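Local coordinates for protein tryptophanyl-tRNA synthetase (Aeropyrum pernix, PDB 3A04) that charges tRNA(Trp) with L-tryptophan at the expense of ATP, releasing AMP and diphosphate, as a class I aminoacyl-tRNA synthetase, at residues Val212-Asp217 against Ser243-Leu248; Met47-Ile52 against Met308-Leu313; Met78-Phe83 against Ala115-Gly120; Ile108-Ala113 against Phe150-Gly155. All coordinates share one frame; numbering follows the deposited sequence.

Contact 1. Residues Val212-Asp217 against Ser243-Leu248; sequences VPVGAD and STYHKL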
loop_
_atom_site.group_PDB
_atom_site.type_symbol
_atom_site.label_atom_id
_atom_site.label_comp_id
_atom_site.label_asym_id
_atom_site.label_seq_id
_atom_site.Cartn_x
_atom_site.Cartn_y
_atom_site.Cartn_z
ATOM N N VAL A 212 11.449 1.556 -19.827
ATOM C CA VAL A 212 12.181 1.752 -18.576
ATOM C C VAL A 212 13.639 1.379 -18.847
ATOM O O VAL A 212 13.931 0.204 -19.253
ATOM C CB VAL A 212 11.645 0.805 -17.507
ATOM C CG1 VAL A 212 12.309 1.031 -16.104
ATOM C CG2 VAL A 212 10.048 0.962 -17.360
ATOM N N PRO A 213 14.590 2.331 -18.611
ATOM C CA PRO A 213 15.973 1.938 -18.864
ATOM C C PRO A 213 16.591 1.303 -17.640
ATOM O O PRO A 213 16.532 1.894 -16.559
ATOM C CB PRO A 213 16.658 3.271 -19.198
ATOM C CG PRO A 213 15.903 4.345 -18.397
ATOM C CD PRO A 213 14.438 3.776 -18.347
ATOM N N VAL A 214 17.201 0.132 -17.771
ATOM C CA VAL A 214 17.662 -0.580 -16.575
ATOM C C VAL A 214 18.969 -1.341 -16.867
ATOM O O VAL A 214 19.382 -1.436 -18.031
ATOM C CB VAL A 214 16.675 -1.677 -16.064
ATOM C CG1 VAL A 214 15.348 -1.123 -15.546
ATOM C CG2 VAL A 214 16.386 -2.697 -17.126
ATOM N N GLY A 215 19.580 -1.868 -15.814
ATOM C CA GLY A 215 20.653 -2.873 -15.966
ATOM C C GLY A 215 20.005 -4.265 -15.986
ATOM O O GLY A 215 18.874 -4.441 -15.483
ATOM N N ALA A 216 20.728 -5.291 -16.483
ATOM C CA ALA A 216 20.158 -6.682 -16.536
ATOM C C ALA A 216 19.747 -7.183 -15.180
ATOM O O ALA A 216 18.787 -7.986 -15.030
ATOM C CB ALA A 216 21.194 -7.679 -17.152
ATOM N N ASP A 217 20.524 -6.753 -14.187
ATOM C CA ASP A 217 20.346 -7.189 -12.823
ATOM C C ASP A 217 19.008 -6.712 -12.264
ATOM O O ASP A 217 18.574 -7.168 -11.204
ATOM C CB ASP A 217 21.509 -6.652 -11.970
ATOM C CG ASP A 217 21.312 -5.174 -11.576
ATOM O OD1 ASP A 217 21.612 -4.255 -12.380
ATOM O OD2 ASP A 217 20.807 -4.939 -10.427
ATOM N N SER A 243 11.700 -2.095 -22.179
ATOM C CA SER A 243 12.894 -1.814 -21.470
ATOM C C SER A 243 14.088 -1.685 -22.409
ATOM O O SER A 243 14.097 -2.249 -23.539
ATOM C CB SER A 243 13.145 -2.895 -20.406
ATOM O OG SER A 243 12.937 -4.214 -20.913
ATOM N N THR A 244 15.105 -0.938 -21.979
ATOM C CA THR A 244 16.403 -0.930 -22.701
ATOM C C THR A 244 17.367 -1.325 -21.623
ATOM O O THR A 244 17.044 -1.113 -20.433
ATOM C CB THR A 244 16.814 0.408 -23.314
ATOM O OG1 THR A 244 16.793 1.434 -22.299
ATOM C CG2 THR A 244 15.836 0.864 -24.457
ATOM N N TYR A 245 18.516 -1.906 -22.004
ATOM C CA TYR A 245 19.436 -2.539 -21.036
ATOM C C TYR A 245 20.815 -1.975 -21.224
ATOM O O TYR A 245 21.297 -1.925 -22.364
ATOM C CB TYR A 245 19.516 -4.093 -21.128
ATOM C CG TYR A 245 18.223 -4.696 -20.766
ATOM C CD1 TYR A 245 17.242 -4.868 -21.741
ATOM C CD2 TYR A 245 17.948 -5.063 -19.442
ATOM C CE1 TYR A 245 15.972 -5.386 -21.432
ATOM C CE2 TYR A 245 16.668 -5.606 -19.123
ATOM C CZ TYR A 245 15.728 -5.787 -20.135
ATOM O OH TYR A 245 14.457 -6.256 -19.848
ATOM N N HIS A 246 21.390 -1.464 -20.128
ATOM C CA HIS A 246 22.713 -0.875 -20.235
ATOM C C HIS A 246 23.716 -1.703 -19.415
ATOM O O HIS A 246 23.351 -2.316 -18.426
ATOM C CB HIS A 246 22.701 0.622 -19.840
ATOM C CG HIS A 246 22.109 0.896 -18.482
ATOM N ND1 HIS A 246 21.045 1.741 -18.298
ATOM C CD2 HIS A 246 22.429 0.431 -17.255
ATOM C CE1 HIS A 246 20.719 1.779 -17.022
ATOM N NE2 HIS A 246 21.557 1.009 -16.357
ATOM N N LYS A 247 24.991 -1.724 -19.820
ATOM C CA LYS A 247 26.032 -2.332 -18.972
ATOM C C LYS A 247 26.352 -1.343 -17.889
ATOM O O LYS A 247 26.457 -0.177 -18.165
ATOM C CB LYS A 247 27.316 -2.559 -19.776
ATOM C CG LYS A 247 27.045 -3.282 -21.125
ATOM C CD LYS A 247 28.154 -2.987 -22.143
ATOM C CE LYS A 247 29.133 -4.145 -22.177
ATOM N NZ LYS A 247 29.916 -3.997 -23.433
ATOM N N LEU A 248 26.488 -1.782 -16.667
ATOM C CA LEU A 248 26.834 -0.862 -15.581
ATOM C C LEU A 248 28.327 -0.405 -15.677
ATOM O O LEU A 248 29.227 -1.203 -15.982
ATOM C CB LEU A 248 26.611 -1.562 -14.241
ATOM C CG LEU A 248 25.171 -1.989 -13.805
ATOM C CD1 LEU A 248 24.560 -2.935 -14.829
ATOM C CD2 LEU A 248 25.206 -2.708 -12.423
HETATM O O HOH W 1 23.203 -4.759 -17.362
#
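Val212-Val214 and Ser243-Tyr245 pair as adjacent parallel strands deep in the mixed sheet of the catalytic domain, and the contact continues into the turns that follow them. Thr244 N donates to Val212 O at 3.2 Å, a bond that arrives well above the carbonyl plane (42° out of it). Val214 makes two bonds to strand 242-246: its N donates to Thr244 O at 2.9 Å, and its O receives His246 N at 2.9 Å. That same oxygen sits 3.4 Å above the plane of the His246 ring, over its centre. With CG between the backbone N and the carbonyl carbon (chi1 54°), His246 folds its ring back over the neighbouring strand. Strand 210-215, helix 219-231 and strand 242-246 form a beta-alpha-beta unit, part of the Rossmann-type nucleotide-binding fold of class I synthetases. On the face turned to that helix, Val214 and Tyr245 lie side by side and point the same way, Val214 CG2 being 3.5 Å from Tyr245 CE2; Leu222 packs on both. Beyond the ring, Tyr245 OH is bonded to Asp219 at the start of the helix. On the other face Thr244 OG1 rests 3.6 Å from Pro213 CB, beside Gln93 of helix 85-99. Where the strands part, a water accepts from Ala216 N and donates to His246 O, 2.7 Å from each.

Contact 2. Residues Met47-Ile52 against Met308-Leu313; sequences MRRGII and MDLYHL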
loop_
_atom_site.group_PDB
_atom_site.type_symbol
_atom_site.label_atom_id
_atom_site.label_comp_id
_atom_site.label_asym_id
_atom_site.label_seq_id
_atom_site.Cartn_x
_atom_site.Cartn_y
_atom_site.Cartn_z
ATOM N N MET A 47 24.157 4.207 -27.391
ATOM C CA MET A 47 23.624 3.127 -28.291
ATOM C C MET A 47 24.739 2.746 -29.282
ATOM O O MET A 47 25.101 1.584 -29.376
ATOM C CB MET A 47 22.366 3.565 -29.066
ATOM C CG MET A 47 21.083 3.605 -28.165
ATOM S SD MET A 47 19.911 4.647 -28.938
ATOM C CE MET A 47 18.666 4.815 -27.629
ATOM N N ARG A 48 25.323 3.745 -29.943
ATOM C CA ARG A 48 26.429 3.422 -30.876
ATOM C C ARG A 48 27.519 2.586 -30.244
ATOM O O ARG A 48 28.058 1.681 -30.914
ATOM C CB ARG A 48 27.103 4.642 -31.362
ATOM C CG ARG A 48 26.323 5.450 -32.294
ATOM C CD ARG A 48 27.362 6.178 -33.175
ATOM N NE ARG A 48 28.149 7.125 -32.389
ATOM C CZ ARG A 48 27.677 8.279 -31.883
ATOM N NH1 ARG A 48 26.399 8.601 -32.033
ATOM N NH2 ARG A 48 28.488 9.101 -31.180
ATOM N N ARG A 49 27.879 2.888 -28.984
ATOM C CA ARG A 49 28.989 2.174 -28.338
ATOM C C ARG A 49 28.621 0.849 -27.746
ATOM O O ARG A 49 29.478 0.142 -27.150
ATOM C CB ARG A 49 29.672 3.077 -27.318
ATOM C CG ARG A 49 30.360 4.241 -27.991
ATOM C CD ARG A 49 30.806 5.298 -26.956
ATOM N NE ARG A 49 31.241 6.476 -27.676
ATOM C CZ ARG A 49 31.903 7.508 -27.163
ATOM N NH1 ARG A 49 32.264 7.550 -25.862
ATOM N NH2 ARG A 49 32.223 8.510 -27.988
ATOM N N GLY A 50 27.328 0.504 -27.882
ATOM C CA GLY A 50 26.885 -0.774 -27.351
ATOM C C GLY A 50 26.850 -0.778 -25.840
ATOM O O GLY A 50 26.785 -1.826 -25.238
ATOM N N ILE A 51 26.857 0.411 -25.207
ATOM C CA ILE A 51 26.671 0.438 -23.735
ATOM C C ILE A 51 25.174 0.144 -23.465
ATOM O O ILE A 51 24.819 -0.561 -22.536
ATOM C CB ILE A 51 27.050 1.835 -23.164
ATOM C CG1 ILE A 51 28.597 1.954 -23.270
ATOM C CG2 ILE A 51 26.518 2.009 -21.654
ATOM C CD1 ILE A 51 29.166 3.403 -23.131
ATOM N N ILE A 52 24.323 0.712 -24.276
ATOM C CA ILE A 52 22.929 0.225 -24.342
ATOM C C ILE A 52 22.899 -0.977 -25.277
ATOM O O ILE A 52 22.923 -0.827 -26.480
ATOM C CB ILE A 52 22.045 1.332 -24.812
ATOM C CG1 ILE A 52 22.083 2.472 -23.735
ATOM C CG2 ILE A 52 20.561 0.855 -24.879
ATOM C CD1 ILE A 52 21.329 3.631 -24.265
ATOM N N MET A 308 35.488 5.699 -17.991
ATOM C CA MET A 308 34.999 7.063 -17.788
ATOM C C MET A 308 34.972 7.815 -19.143
ATOM O O MET A 308 34.038 8.541 -19.444
ATOM C CB MET A 308 35.949 7.845 -16.845
ATOM C CG MET A 308 35.672 7.612 -15.349
ATOM S SD MET A 308 34.093 8.300 -14.767
ATOM C CE MET A 308 34.279 10.082 -14.800
ATOM N N ASP A 309 36.043 7.709 -19.944
ATOM C CA ASP A 309 36.020 8.332 -21.304
ATOM C C ASP A 309 34.908 7.785 -22.179
ATOM O O ASP A 309 34.199 8.512 -22.840
ATOM C CB ASP A 309 37.375 8.044 -22.025
ATOM C CG ASP A 309 38.528 8.846 -21.430
ATOM O OD1 ASP A 309 38.267 9.888 -20.820
ATOM O OD2 ASP A 309 39.681 8.411 -21.549
ATOM N N LEU A 310 34.744 6.465 -22.152
ATOM C CA LEU A 310 33.763 5.813 -23.029
ATOM C C LEU A 310 32.281 6.139 -22.623
ATOM O O LEU A 310 31.392 6.310 -23.504
ATOM C CB LEU A 310 34.010 4.278 -22.927
ATOM C CG LEU A 310 33.247 3.488 -24.024
ATOM C CD1 LEU A 310 33.874 3.585 -25.465
ATOM C CD2 LEU A 310 33.070 2.080 -23.513
ATOM N N TYR A 311 32.016 6.216 -21.301
ATOM C CA TYR A 311 30.616 6.342 -20.817
ATOM C C TYR A 311 30.200 7.802 -20.728
ATOM O O TYR A 311 29.012 8.091 -20.848
ATOM C CB TYR A 311 30.439 5.722 -19.421
ATOM C CG TYR A 311 30.132 4.274 -19.401
ATOM C CD1 TYR A 311 31.058 3.363 -19.872
ATOM C CD2 TYR A 311 28.873 3.802 -18.966
ATOM C CE1 TYR A 311 30.772 1.975 -19.896
ATOM C CE2 TYR A 311 28.593 2.430 -18.950
ATOM C CZ TYR A 311 29.557 1.536 -19.402
ATOM O OH TYR A 311 29.334 0.187 -19.420
ATOM N N HIS A 312 31.171 8.695 -20.516
ATOM C CA HIS A 312 30.914 10.131 -20.229
ATOM C C HIS A 312 31.805 11.166 -20.867
ATOM O O HIS A 312 31.301 12.152 -21.365
ATOM C CB HIS A 312 31.006 10.392 -18.711
ATOM C CG HIS A 312 30.083 9.510 -17.921
ATOM N ND1 HIS A 312 28.728 9.747 -17.875
ATOM C CD2 HIS A 312 30.305 8.364 -17.222
ATOM C CE1 HIS A 312 28.153 8.810 -17.127
ATOM N NE2 HIS A 312 29.088 7.953 -16.733
ATOM N N LEU A 313 33.116 11.043 -20.686
ATOM C CA LEU A 313 34.001 12.255 -20.869
ATOM C C LEU A 313 34.338 12.587 -22.343
ATOM O O LEU A 313 34.669 13.747 -22.675
ATOM C CB LEU A 313 35.319 12.114 -20.054
ATOM C CG LEU A 313 35.142 11.938 -18.548
ATOM C CD1 LEU A 313 36.497 11.673 -17.831
ATOM C CD2 LEU A 313 34.213 13.091 -17.930
#
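Arg49 reaches over Leu310 to the last turn of helix 304-313, while Ile51 lies on the ring of Tyr311. From CB the arginine chain sets out with CG anti to the carbonyl carbon (chi1 -66°) and then runs extended as far as NE, sliding past Leu310, whose side chain points the opposite way. CD is the first atom to make close contact, 3.8 Å from Leu310 CD1 and 3.6 Å from Leu310 O. At the tip NH1 donates to Leu310 O at 2.8 Å; the oxygen lies near the guanidinium plane, but the bond is bent, with 145° at the hydrogen. NH1 also bonds Met314 O, and NH2 forms a salt bridge with Asp317, where the next helix begins.

Two residues on, past the Schellman motif in which Gly50 ends helix 45-48, Ile51 crosses Tyr311. Its CD1 stands 3.7 Å above the ring plane, over the centre, in a CH-pi contact, and CG2 comes within 3.4 Å of Tyr311 CE2. The same CD1 meets Leu310 CD2 at 4.1 Å, so it touches both helix residues. Tyr311 OH bonds Lys247 O, linking this helix to the end of strand 242-246.

The guanidinium is thus held in place by two main-chain carbonyls and a carboxylate. A positive group set among the carbonyls ending helix 304-313 would be expected to offset the partial negative charge there, and Asp317, which also pairs with Arg48, probably balances part of its charge, while Ile51 adds chiefly apolar and CH-pi packing beside it.

Contact 3. Residues Met78-Phe83 against Ala115-Gly120; sequences MPSGKF and AVRRIG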
loop_
_atom_site.group_PDB
_atom_site.type_symbol
_atom_site.label_atom_id
_atom_site.label_comp_id
_atom_site.label_asym_id
_atom_site.label_seq_id
_atom_site.Cartn_x
_atom_site.Cartn_y
_atom_site.Cartn_z
ATOM N N MET A 78 16.330 6.413 -5.673
ATOM C CA MET A 78 16.411 6.306 -4.210
ATOM C C MET A 78 17.101 7.560 -3.681
ATOM O O MET A 78 18.277 7.820 -4.061
ATOM C CB MET A 78 17.224 5.038 -3.846
ATOM C CG MET A 78 17.526 4.878 -2.308
ATOM S SD MET A 78 16.078 5.012 -1.229
ATOM C CE MET A 78 15.194 3.585 -1.789
ATOM N N PRO A 79 16.399 8.373 -2.852
ATOM C CA PRO A 79 17.031 9.636 -2.373
ATOM C C PRO A 79 17.919 9.387 -1.172
ATOM O O PRO A 79 17.548 9.734 -0.071
ATOM C CB PRO A 79 15.850 10.497 -1.966
ATOM C CG PRO A 79 14.773 9.447 -1.467
ATOM C CD PRO A 79 14.958 8.308 -2.488
ATOM N N SER A 80 19.086 8.775 -1.405
ATOM C CA SER A 80 19.995 8.430 -0.373
ATOM C C SER A 80 21.388 8.759 -0.949
ATOM O O SER A 80 21.680 8.318 -2.084
ATOM C CB SER A 80 19.972 6.902 -0.233
ATOM O OG SER A 80 20.752 6.558 0.902
ATOM N N GLY A 81 22.245 9.459 -0.183
ATOM C CA GLY A 81 23.631 9.671 -0.637
ATOM C C GLY A 81 23.736 10.619 -1.799
ATOM O O GLY A 81 22.759 11.254 -2.203
ATOM N N LYS A 82 24.917 10.760 -2.392
ATOM C CA LYS A 82 25.058 11.845 -3.345
ATOM C C LYS A 82 24.898 11.341 -4.769
ATOM O O LYS A 82 25.160 10.138 -5.051
ATOM C CB LYS A 82 26.436 12.522 -3.153
ATOM C CG LYS A 82 26.594 13.170 -1.721
ATOM C CD LYS A 82 27.682 14.240 -1.659
ATOM C CE LYS A 82 29.034 13.618 -1.519
ATOM N NZ LYS A 82 30.061 14.579 -0.861
ATOM N N PHE A 83 24.520 12.263 -5.668
ATOM C CA PHE A 83 24.345 11.946 -7.076
ATOM C C PHE A 83 25.707 11.758 -7.755
ATOM O O PHE A 83 26.593 12.675 -7.695
ATOM C CB PHE A 83 23.593 13.128 -7.695
ATOM C CG PHE A 83 23.120 12.904 -9.097
ATOM C CD1 PHE A 83 23.969 13.109 -10.163
ATOM C CD2 PHE A 83 21.788 12.500 -9.333
ATOM C CE1 PHE A 83 23.517 12.969 -11.489
ATOM C CE2 PHE A 83 21.339 12.378 -10.601
ATOM C CZ PHE A 83 22.216 12.594 -11.697
ATOM N N ALA A 115 10.774 3.234 4.595
ATOM C CA ALA A 115 10.335 1.943 5.162
ATOM C C ALA A 115 11.436 0.872 5.095
ATOM O O ALA A 115 11.574 0.057 6.014
ATOM C CB ALA A 115 9.046 1.424 4.409
ATOM N N VAL A 116 12.216 0.852 4.029
ATOM C CA VAL A 116 13.250 -0.186 3.882
ATOM C C VAL A 116 14.559 0.440 4.433
ATOM O O VAL A 116 15.268 -0.195 5.241
ATOM C CB VAL A 116 13.461 -0.655 2.417
ATOM C CG1 VAL A 116 14.654 -1.670 2.295
ATOM C CG2 VAL A 116 12.202 -1.312 1.855
ATOM N N ARG A 117 14.906 1.641 4.010
ATOM C CA ARG A 117 16.298 2.114 4.346
ATOM C C ARG A 117 16.362 2.937 5.605
ATOM O O ARG A 117 17.431 3.386 5.991
ATOM C CB ARG A 117 16.868 2.944 3.226
ATOM C CG ARG A 117 16.804 2.256 1.904
ATOM C CD ARG A 117 18.091 1.576 1.574
ATOM N NE ARG A 117 18.093 1.207 0.149
ATOM C CZ ARG A 117 18.894 1.736 -0.783
ATOM N NH1 ARG A 117 19.828 2.676 -0.464
ATOM N NH2 ARG A 117 18.756 1.298 -2.032
ATOM N N ARG A 118 15.195 3.206 6.196
ATOM C CA ARG A 118 15.102 3.900 7.469
ATOM C C ARG A 118 15.613 5.310 7.348
ATOM O O ARG A 118 16.199 5.842 8.268
ATOM C CB ARG A 118 15.848 3.139 8.605
ATOM C CG ARG A 118 15.161 1.860 9.079
ATOM C CD ARG A 118 16.069 0.972 10.047
ATOM N NE ARG A 118 17.278 0.540 9.325
ATOM C CZ ARG A 118 18.543 0.702 9.742
ATOM N NH1 ARG A 118 18.809 1.240 10.938
ATOM N NH2 ARG A 118 19.557 0.304 8.972
ATOM N N ILE A 119 15.390 5.928 6.205
ATOM C CA ILE A 119 15.757 7.324 6.009
ATOM C C ILE A 119 14.603 8.248 6.405
ATOM O O ILE A 119 13.471 8.098 5.889
ATOM C CB ILE A 119 16.130 7.553 4.552
ATOM C CG1 ILE A 119 17.418 6.761 4.246
ATOM C CG2 ILE A 119 16.367 9.019 4.227
ATOM C CD1 ILE A 119 17.661 6.772 2.757
ATOM N N GLY A 120 14.893 9.214 7.280
ATOM C CA GLY A 120 13.877 10.203 7.717
ATOM C C GLY A 120 13.133 10.954 6.633
ATOM O O GLY A 120 13.658 11.191 5.519
HETATM O O HOH W 2 20.559 3.572 1.733
#
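Met78 lays its CG over one face of the Arg117 guanidinium, 3.5 Å above the plane and displaced toward the rim, the two side chains meeting tip to tip. CG lies 3.7 Å from Arg117 NH1 and almost as near to CZ and NH2, spreading the contact over three atoms of the group. The methionine starts with CG anti to its backbone N (chi1 174°) and bends at both later torsions, which carries the sulfur and methyl on to Ala113 and Glu112 of helix 110-115. The arginine chain in its turn is kinked at chi2 (-96°), where CD leaves the usual staggered positions.

Alongside this pair Ser80 faces both Arg117 and Ile119. Ile119 CD1 touches Ser80 OG at 3.6 Å and also reaches Pro79 O at 4.1 Å; that carbonyl oxygen is buried by the contact and has no polar partner in the model. Between Ser80 OG and Arg117 NH1, themselves 4.2 Å apart, sits a water. It lies 3.1 Å from Ser80 OG, while its 2.5 Å to Arg117 NH1 is too short to be taken at face value. Direct contact between the loops is therefore by packing, and a water appears to link the polar groups near the surface.

Pro79 is the centre of an inverse gamma turn, with a weak bond from Ser80 N to Met78 O. The turn opens the 'HIGH' region, one of the two signature motifs of class I synthetases, here leaving strand 72-77 and leading into helix 85-99; farther along it, Lys82 N bonds Ser259 of the 'KMSKS' region.

Contact 4. Residues Ile108-Ala113 against Phe150-Gly155; sequences IADAEA and FQTNRG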
loop_
_atom_site.group_PDB
_atom_site.type_symbol
_atom_site.label_atom_id
_atom_site.label_comp_id
_atom_site.label_asym_id
_atom_site.label_seq_id
_atom_site.Cartn_x
_atom_site.Cartn_y
_atom_site.Cartn_z
ATOM N N ILE A 108 10.617 9.586 -7.320
ATOM C CA ILE A 108 11.416 9.576 -6.117
ATOM C C ILE A 108 10.917 8.542 -5.155
ATOM O O ILE A 108 9.783 8.631 -4.626
ATOM C CB ILE A 108 11.413 10.989 -5.469
ATOM C CG1 ILE A 108 11.805 12.068 -6.496
ATOM C CG2 ILE A 108 12.194 10.972 -4.129
ATOM C CD1 ILE A 108 13.366 12.050 -7.000
ATOM N N ALA A 109 11.775 7.550 -4.876
ATOM C CA ALA A 109 11.433 6.445 -3.963
ATOM C C ALA A 109 11.475 6.737 -2.511
ATOM O O ALA A 109 12.130 6.015 -1.780
ATOM C CB ALA A 109 12.330 5.160 -4.339
ATOM N N ASP A 110 10.774 7.816 -2.049
ATOM C CA ASP A 110 10.836 8.200 -0.652
ATOM C C ASP A 110 10.075 7.277 0.295
ATOM O O ASP A 110 10.409 7.208 1.477
ATOM C CB ASP A 110 10.317 9.683 -0.449
ATOM C CG ASP A 110 8.785 9.815 -0.637
ATOM O OD1 ASP A 110 8.213 9.288 -1.643
ATOM O OD2 ASP A 110 8.111 10.539 0.187
ATOM N N ALA A 111 9.056 6.526 -0.201
ATOM C CA ALA A 111 8.392 5.551 0.627
ATOM C C ALA A 111 9.385 4.370 0.951
ATOM O O ALA A 111 9.576 3.948 2.120
ATOM C CB ALA A 111 7.103 5.004 -0.145
ATOM N N GLU A 112 10.052 3.893 -0.078
ATOM C CA GLU A 112 11.058 2.845 0.130
ATOM C C GLU A 112 12.199 3.347 1.021
ATOM O O GLU A 112 12.686 2.599 1.921
ATOM C CB GLU A 112 11.585 2.353 -1.210
ATOM C CG GLU A 112 12.507 1.146 -1.043
ATOM C CD GLU A 112 13.014 0.593 -2.394
ATOM O OE1 GLU A 112 12.442 0.928 -3.473
ATOM O OE2 GLU A 112 13.935 -0.250 -2.333
ATOM N N ALA A 113 12.628 4.586 0.784
ATOM C CA ALA A 113 13.707 5.210 1.596
ATOM C C ALA A 113 13.334 5.161 3.079
ATOM O O ALA A 113 14.151 4.784 3.951
ATOM C CB ALA A 113 13.927 6.710 1.175
ATOM N N PHE A 150 6.794 12.116 -5.862
ATOM C CA PHE A 150 7.163 11.309 -4.696
ATOM C C PHE A 150 6.157 10.152 -4.597
ATOM O O PHE A 150 4.955 10.395 -4.795
ATOM C CB PHE A 150 7.037 12.091 -3.386
ATOM C CG PHE A 150 8.031 13.199 -3.250
ATOM C CD1 PHE A 150 9.296 12.956 -2.721
ATOM C CD2 PHE A 150 7.718 14.494 -3.666
ATOM C CE1 PHE A 150 10.255 14.058 -2.574
ATOM C CE2 PHE A 150 8.704 15.582 -3.533
ATOM C CZ PHE A 150 9.905 15.341 -3.004
ATOM N N GLN A 151 6.676 8.955 -4.349
ATOM C CA GLN A 151 5.855 7.757 -4.109
ATOM C C GLN A 151 4.810 8.047 -3.009
ATOM O O GLN A 151 3.720 7.505 -3.092
ATOM C CB GLN A 151 6.660 6.555 -3.597
ATOM C CG GLN A 151 7.626 5.973 -4.666
ATOM C CD GLN A 151 8.488 4.854 -4.093
ATOM O OE1 GLN A 151 8.824 4.822 -2.920
ATOM N NE2 GLN A 151 8.896 3.958 -4.977
ATOM N N THR A 152 5.120 8.915 -2.062
ATOM C CA THR A 152 4.233 9.096 -0.937
ATOM C C THR A 152 3.294 10.268 -1.239
ATOM O O THR A 152 2.531 10.687 -0.352
ATOM C CB THR A 152 4.933 9.378 0.424
ATOM O OG1 THR A 152 5.678 10.594 0.322
ATOM C CG2 THR A 152 5.844 8.194 0.908
ATOM N N ASN A 153 3.348 10.807 -2.428
ATOM C CA ASN A 153 2.441 11.944 -2.695
ATOM C C ASN A 153 1.866 11.908 -4.085
ATOM O O ASN A 153 1.819 12.919 -4.800
ATOM C CB ASN A 153 3.142 13.314 -2.396
ATOM C CG ASN A 153 2.139 14.438 -2.154
ATOM O OD1 ASN A 153 1.020 14.164 -1.734
ATOM N ND2 ASN A 153 2.511 15.693 -2.441
ATOM N N ARG A 154 1.532 10.724 -4.577
ATOM C CA ARG A 154 1.234 10.605 -6.030
ATOM C C ARG A 154 -0.301 10.464 -6.325
ATOM O O ARG A 154 -0.771 10.775 -7.416
ATOM C CB ARG A 154 1.990 9.412 -6.613
ATOM C CG ARG A 154 1.881 9.201 -8.151
ATOM C CD ARG A 154 2.196 10.542 -8.894
ATOM N NE ARG A 154 2.555 10.266 -10.292
ATOM C CZ ARG A 154 2.618 11.178 -11.218
ATOM N NH1 ARG A 154 2.341 12.467 -10.920
ATOM N NH2 ARG A 154 2.919 10.795 -12.422
ATOM N N GLY A 155 -1.055 10.049 -5.331
ATOM C CA GLY A 155 -2.515 10.175 -5.449
ATOM C C GLY A 155 -3.237 8.836 -5.550
ATOM O O GLY A 155 -2.654 7.767 -5.764
HETATM O O HOH W 3 9.545 1.117 -3.892
#
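Asp110 and Thr152 cross at a slant, while Gln151 stretches past them to the opening turn of helix 110-115. Asp110 places CG between its backbone N and carbonyl carbon (chi1 71°), and its two oxygens each take a donor of Thr152. OD1 uses its syn lone pair to accept Thr152 N at 3.1 Å, and OD2 accepts from Thr152 OG1 at a doubtfully short 2.4 Å. Arg121 binds both residues, with a salt bridge to Asp110 OD2 and a hydrogen bond to Thr152 OG1. The carboxylate also borders Phe150, its OD1 lying at the ring edge in the plane of the ring.

Gln151 sends an extended chain over Ala109, whose CA is 3.2 Å from OE1. Turned toward the helix start, OE1 takes the N-H of Glu112 at 3.2 Å, nearly in line with the side-chain C=O, and a weaker, bent bond from Ala111 N. The loop side chain thus serves Glu112 N well and Ala111 N weakly. On the other branch NE2 bonds Asp195 and donates to a water that also donates to Glu112 OE1. Gln151 N, meanwhile, bonds Ile108 O at 3.1 Å, prolonging the parallel pairing of the strands.

Ile108 and Phe150 point the same way from that pairing, Ile108 CG2 being 3.8 Å from Phe150 CD1, and both pack against helix 121-139. Gln151 lies against helix 183-197 on another side. Beyond the end of edge strand 147-150, Gln163 and Arg160 of the second subunit bond the carbonyls of Gln151 and Thr152, bringing this corner of the sheet into the dimer interface.

In the fold
Contact 1 lies nearest the centre of the chain, pairing central strands 210-215 and 242-246 of the sheet; contact 4 joins the ends of strands 103-108 and 147-150 at its edge, their centres about 22 Å apart. Contacts 3 and 4 interlock, their segments alternating along the chain: they touch, with centres about 11 Å apart. Both close before contact 1 opens. Contact 2 closes a loop enclosing all the others, bringing the region around helix 45-48 to helix 304-313, and touches contact 1 through Lys247. The centres of contacts 2 and 4 are about 31 Å apart, so the series runs from the helices near the iron-sulfur cluster, across the sheet, to the subunit interface.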